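Local coordinates for protein phospholipase C beta (Meleagris gallopavo, PDB 1JAD) that forms the long helical, coiled-coil-like C-terminal region of a phospholipase C beta and pairs with a second copy of itself, at residues A[30-41]-A[101-112]. Sequence-based numbering, arbitrary orientation.
Sequences FLKLLKKQEKEL and RKEQHATEQTAK
Gln37 and His105 lie alongside one another, pointing opposite ways, with Gln37 CB over one face of the imidazole, 3.4 Å from the ring centroid, in a CH-pi contact. With CG beside its own backbone N (chi1 -58°), the extended Gln37 chain carries its amide to the other helix. There NE2 bonds twice: to the backbone His105 O at 3.0 Å, in the carbonyl plane, and to Glu108 OE1, which it approaches out of the carboxylate plane. Glu108 OE1, close to the plane of the His105 ring, also accepts from ND1 (2.8 Å, 162°), a bond that should hold the imidazole in its rotation. On the flank Glu40 OE1 forms a salt bridge with Arg101 NH1 at 2.7 Å, the two chains roughly perpendicular, and a water links Glu40 OE1 to Glu108 OE2. Leu41 CD2 abuts the imidazole edge, 3.6 Å from His105 NE2. At the other end the Phe30 ring presents its edge to Gln109 CB, and Leu33 CD2 lies against Lys112 CB. This Gln-His-Glu network joins two long helices, 28-64 and 75-155, whose segments here run antiparallel (167°), axes 10.5 Å apart at closest approach; helix 161-245 touches Lys102 and Gln109, with Glu222 pairing with Lys102 NZ.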
# COMPACT_ATOMS: atom_id res chain seq x y z
N PHE A 30 -3.92 -16.88 -3.88
CA PHE A 30 -2.72 -16.63 -4.66
C PHE A 30 -2.38 -17.84 -5.52
O PHE A 30 -2.12 -17.70 -6.72
CB PHE A 30 -1.52 -16.31 -3.78
CG PHE A 30 -0.31 -15.89 -4.56
CD1 PHE A 30 -0.27 -14.66 -5.22
CD2 PHE A 30 0.79 -16.75 -4.70
CE1 PHE A 30 0.82 -14.29 -5.99
CE2 PHE A 30 1.89 -16.39 -5.47
CZ PHE A 30 1.91 -15.16 -6.12
N LEU A 31 -2.39 -19.02 -4.92
CA LEU A 31 -2.07 -20.21 -5.70
C LEU A 31 -3.09 -20.49 -6.80
O LEU A 31 -2.72 -20.99 -7.86
CB LEU A 31 -1.90 -21.44 -4.80
CG LEU A 31 -0.57 -21.52 -4.02
CD1 LEU A 31 -0.48 -22.85 -3.27
CD2 LEU A 31 0.60 -21.41 -4.99
N LYS A 32 -4.36 -20.16 -6.58
CA LYS A 32 -5.34 -20.42 -7.64
C LYS A 32 -5.01 -19.53 -8.83
O LYS A 32 -5.07 -19.97 -9.98
CB LYS A 32 -6.78 -20.16 -7.19
CG LYS A 32 -7.17 -18.69 -7.06
CD LYS A 32 -8.67 -18.55 -6.88
CE LYS A 32 -9.19 -19.35 -5.68
NZ LYS A 32 -10.66 -19.23 -5.48
N LEU A 33 -4.66 -18.27 -8.55
CA LEU A 33 -4.30 -17.35 -9.62
C LEU A 33 -3.15 -17.92 -10.43
O LEU A 33 -3.18 -17.91 -11.66
CB LEU A 33 -3.89 -15.99 -9.06
CG LEU A 33 -3.32 -15.02 -10.11
CD1 LEU A 33 -4.36 -14.70 -11.17
CD2 LEU A 33 -2.85 -13.75 -9.41
N LEU A 34 -2.12 -18.41 -9.74
CA LEU A 34 -0.98 -18.98 -10.43
C LEU A 34 -1.46 -20.10 -11.34
O LEU A 34 -0.97 -20.25 -12.46
CB LEU A 34 0.06 -19.53 -9.44
CG LEU A 34 0.86 -18.52 -8.60
CD1 LEU A 34 1.91 -19.24 -7.77
CD2 LEU A 34 1.53 -17.51 -9.53
N LYS A 35 -2.43 -20.87 -10.87
CA LYS A 35 -2.98 -21.96 -11.67
C LYS A 35 -3.73 -21.41 -12.87
O LYS A 35 -3.61 -21.94 -13.97
CB LYS A 35 -3.91 -22.84 -10.85
CG LYS A 35 -3.20 -23.73 -9.84
CD LYS A 35 -4.15 -24.78 -9.27
CE LYS A 35 -3.44 -25.70 -8.29
NZ LYS A 35 -2.88 -24.95 -7.12
N LYS A 36 -4.50 -20.35 -12.66
CA LYS A 36 -5.25 -19.77 -13.77
C LYS A 36 -4.29 -19.23 -14.81
O LYS A 36 -4.41 -19.53 -16.00
CB LYS A 36 -6.16 -18.64 -13.30
CG LYS A 36 -6.89 -17.98 -14.45
CD LYS A 36 -7.95 -16.99 -14.00
CE LYS A 36 -8.69 -16.45 -15.22
NZ LYS A 36 -9.75 -15.47 -14.87
N GLN A 37 -3.33 -18.43 -14.36
CA GLN A 37 -2.36 -17.84 -15.26
C GLN A 37 -1.64 -18.91 -16.07
O GLN A 37 -1.28 -18.67 -17.23
CB GLN A 37 -1.33 -17.01 -14.49
CG GLN A 37 -1.94 -15.88 -13.65
CD GLN A 37 -0.89 -14.99 -13.01
OE1 GLN A 37 0.05 -15.47 -12.39
NE2 GLN A 37 -1.08 -13.68 -13.14
N GLU A 38 -1.43 -20.08 -15.49
CA GLU A 38 -0.74 -21.14 -16.21
C GLU A 38 -1.67 -21.78 -17.24
O GLU A 38 -1.21 -22.41 -18.20
CB GLU A 38 -0.20 -22.20 -15.25
CG GLU A 38 0.60 -23.29 -15.96
CD GLU A 38 1.68 -22.72 -16.87
OE1 GLU A 38 2.58 -22.01 -16.37
OE2 GLU A 38 1.62 -22.97 -18.10
N LYS A 39 -2.97 -21.63 -17.03
CA LYS A 39 -3.95 -22.15 -17.97
C LYS A 39 -3.89 -21.26 -19.20
O LYS A 39 -3.91 -21.73 -20.33
CB LYS A 39 -5.35 -22.11 -17.36
CG LYS A 39 -5.56 -23.08 -16.21
CD LYS A 39 -5.55 -24.53 -16.69
CE LYS A 39 -6.69 -24.78 -17.69
NZ LYS A 39 -8.04 -24.53 -17.09
N GLU A 40 -3.83 -19.95 -18.95
CA GLU A 40 -3.77 -18.96 -20.02
C GLU A 40 -2.55 -19.16 -20.91
O GLU A 40 -2.62 -18.92 -22.12
CB GLU A 40 -3.75 -17.55 -19.43
CG GLU A 40 -5.05 -17.10 -18.79
CD GLU A 40 -4.93 -15.74 -18.10
OE1 GLU A 40 -4.35 -14.81 -18.72
OE2 GLU A 40 -5.42 -15.60 -16.96
N LEU A 41 -1.43 -19.58 -20.33
CA LEU A 41 -0.21 -19.80 -21.11
C LEU A 41 -0.33 -20.99 -22.06
O LEU A 41 0.27 -20.98 -23.13
CB LEU A 41 1.00 -20.00 -20.19
CG LEU A 41 1.47 -18.85 -19.30
CD1 LEU A 41 2.74 -19.28 -18.57
CD2 LEU A 41 1.75 -17.61 -20.14
N ARG A 101 1.99 -11.38 -22.06
CA ARG A 101 1.10 -12.07 -21.13
C ARG A 101 1.87 -12.36 -19.84
O ARG A 101 1.34 -12.15 -18.75
CB ARG A 101 0.57 -13.37 -21.73
CG ARG A 101 -0.39 -14.15 -20.81
CD ARG A 101 -1.52 -13.25 -20.31
NE ARG A 101 -2.35 -12.74 -21.40
CZ ARG A 101 -3.41 -13.37 -21.88
NH1 ARG A 101 -3.78 -14.55 -21.37
NH2 ARG A 101 -4.09 -12.85 -22.90
N LYS A 102 3.10 -12.86 -19.97
CA LYS A 102 3.92 -13.15 -18.79
C LYS A 102 3.93 -11.92 -17.89
O LYS A 102 3.47 -11.96 -16.75
CB LYS A 102 5.37 -13.48 -19.18
CG LYS A 102 5.62 -14.82 -19.87
CD LYS A 102 5.24 -15.99 -18.99
CE LYS A 102 5.69 -17.31 -19.60
NZ LYS A 102 7.17 -17.43 -19.70
N GLU A 103 4.44 -10.81 -18.42
CA GLU A 103 4.49 -9.57 -17.67
C GLU A 103 3.13 -9.19 -17.10
O GLU A 103 3.03 -8.64 -16.01
CB GLU A 103 5.06 -8.46 -18.55
CG GLU A 103 6.48 -8.76 -18.98
CD GLU A 103 7.15 -7.60 -19.66
OE1 GLU A 103 7.31 -6.55 -19.00
OE2 GLU A 103 7.50 -7.73 -20.85
N GLN A 104 2.07 -9.50 -17.84
CA GLN A 104 0.72 -9.20 -17.40
C GLN A 104 0.46 -10.04 -16.16
O GLN A 104 -0.18 -9.59 -15.21
CB GLN A 104 -0.29 -9.56 -18.50
CG GLN A 104 -1.57 -8.74 -18.51
CD GLN A 104 -2.10 -8.41 -17.13
OE1 GLN A 104 -1.53 -7.57 -16.42
NE2 GLN A 104 -3.17 -9.09 -16.73
N HIS A 105 0.96 -11.28 -16.16
CA HIS A 105 0.80 -12.16 -15.00
C HIS A 105 1.58 -11.58 -13.82
O HIS A 105 1.16 -11.67 -12.66
CB HIS A 105 1.31 -13.58 -15.28
CG HIS A 105 0.50 -14.35 -16.28
ND1 HIS A 105 -0.88 -14.36 -16.28
CD2 HIS A 105 0.88 -15.22 -17.25
CE1 HIS A 105 -1.31 -15.19 -17.21
NE2 HIS A 105 -0.27 -15.73 -17.81
N ALA A 106 2.73 -10.98 -14.12
CA ALA A 106 3.55 -10.37 -13.08
C ALA A 106 2.75 -9.24 -12.40
O ALA A 106 2.73 -9.12 -11.17
CB ALA A 106 4.85 -9.83 -13.68
N THR A 107 2.08 -8.41 -13.19
CA THR A 107 1.29 -7.33 -12.63
C THR A 107 0.06 -7.88 -11.86
O THR A 107 -0.48 -7.21 -10.98
CB THR A 107 0.83 -6.34 -13.74
OG1 THR A 107 1.97 -5.67 -14.27
CG2 THR A 107 -0.15 -5.32 -13.19
N GLU A 108 -0.37 -9.09 -12.20
CA GLU A 108 -1.53 -9.68 -11.53
C GLU A 108 -1.17 -10.25 -10.18
O GLU A 108 -1.97 -10.18 -9.25
CB GLU A 108 -2.14 -10.79 -12.40
CG GLU A 108 -2.64 -10.33 -13.77
CD GLU A 108 -3.14 -11.49 -14.64
OE1 GLU A 108 -2.35 -12.42 -14.90
OE2 GLU A 108 -4.32 -11.46 -15.05
N GLN A 109 0.02 -10.83 -10.06
CA GLN A 109 0.45 -11.41 -8.80
C GLN A 109 0.67 -10.29 -7.79
O GLN A 109 0.23 -10.38 -6.64
CB GLN A 109 1.73 -12.23 -9.01
CG GLN A 109 1.58 -13.30 -10.08
CD GLN A 109 2.81 -14.19 -10.23
OE1 GLN A 109 2.90 -14.99 -11.17
NE2 GLN A 109 3.76 -14.06 -9.31
N THR A 110 1.34 -9.23 -8.22
CA THR A 110 1.59 -8.10 -7.33
C THR A 110 0.27 -7.58 -6.79
O THR A 110 0.10 -7.42 -5.58
CB THR A 110 2.34 -6.96 -8.05
OG1 THR A 110 3.68 -7.39 -8.32
CG2 THR A 110 2.38 -5.70 -7.19
N ALA A 111 -0.68 -7.32 -7.69
CA ALA A 111 -1.98 -6.82 -7.29
C ALA A 111 -2.61 -7.73 -6.25
O ALA A 111 -3.09 -7.28 -5.21
CB ALA A 111 -2.89 -6.72 -8.49
N LYS A 112 -2.58 -9.03 -6.53
CA LYS A 112 -3.16 -10.01 -5.62
C LYS A 112 -2.44 -10.01 -4.28
O LYS A 112 -3.04 -9.70 -3.25
CB LYS A 112 -3.12 -11.41 -6.23
CG LYS A 112 -4.14 -12.36 -5.62
CD LYS A 112 -5.53 -11.76 -5.78
CE LYS A 112 -6.65 -12.66 -5.29
NZ LYS A 112 -7.98 -12.00 -5.48
O HOH W 1 -4.25 -12.22 -17.90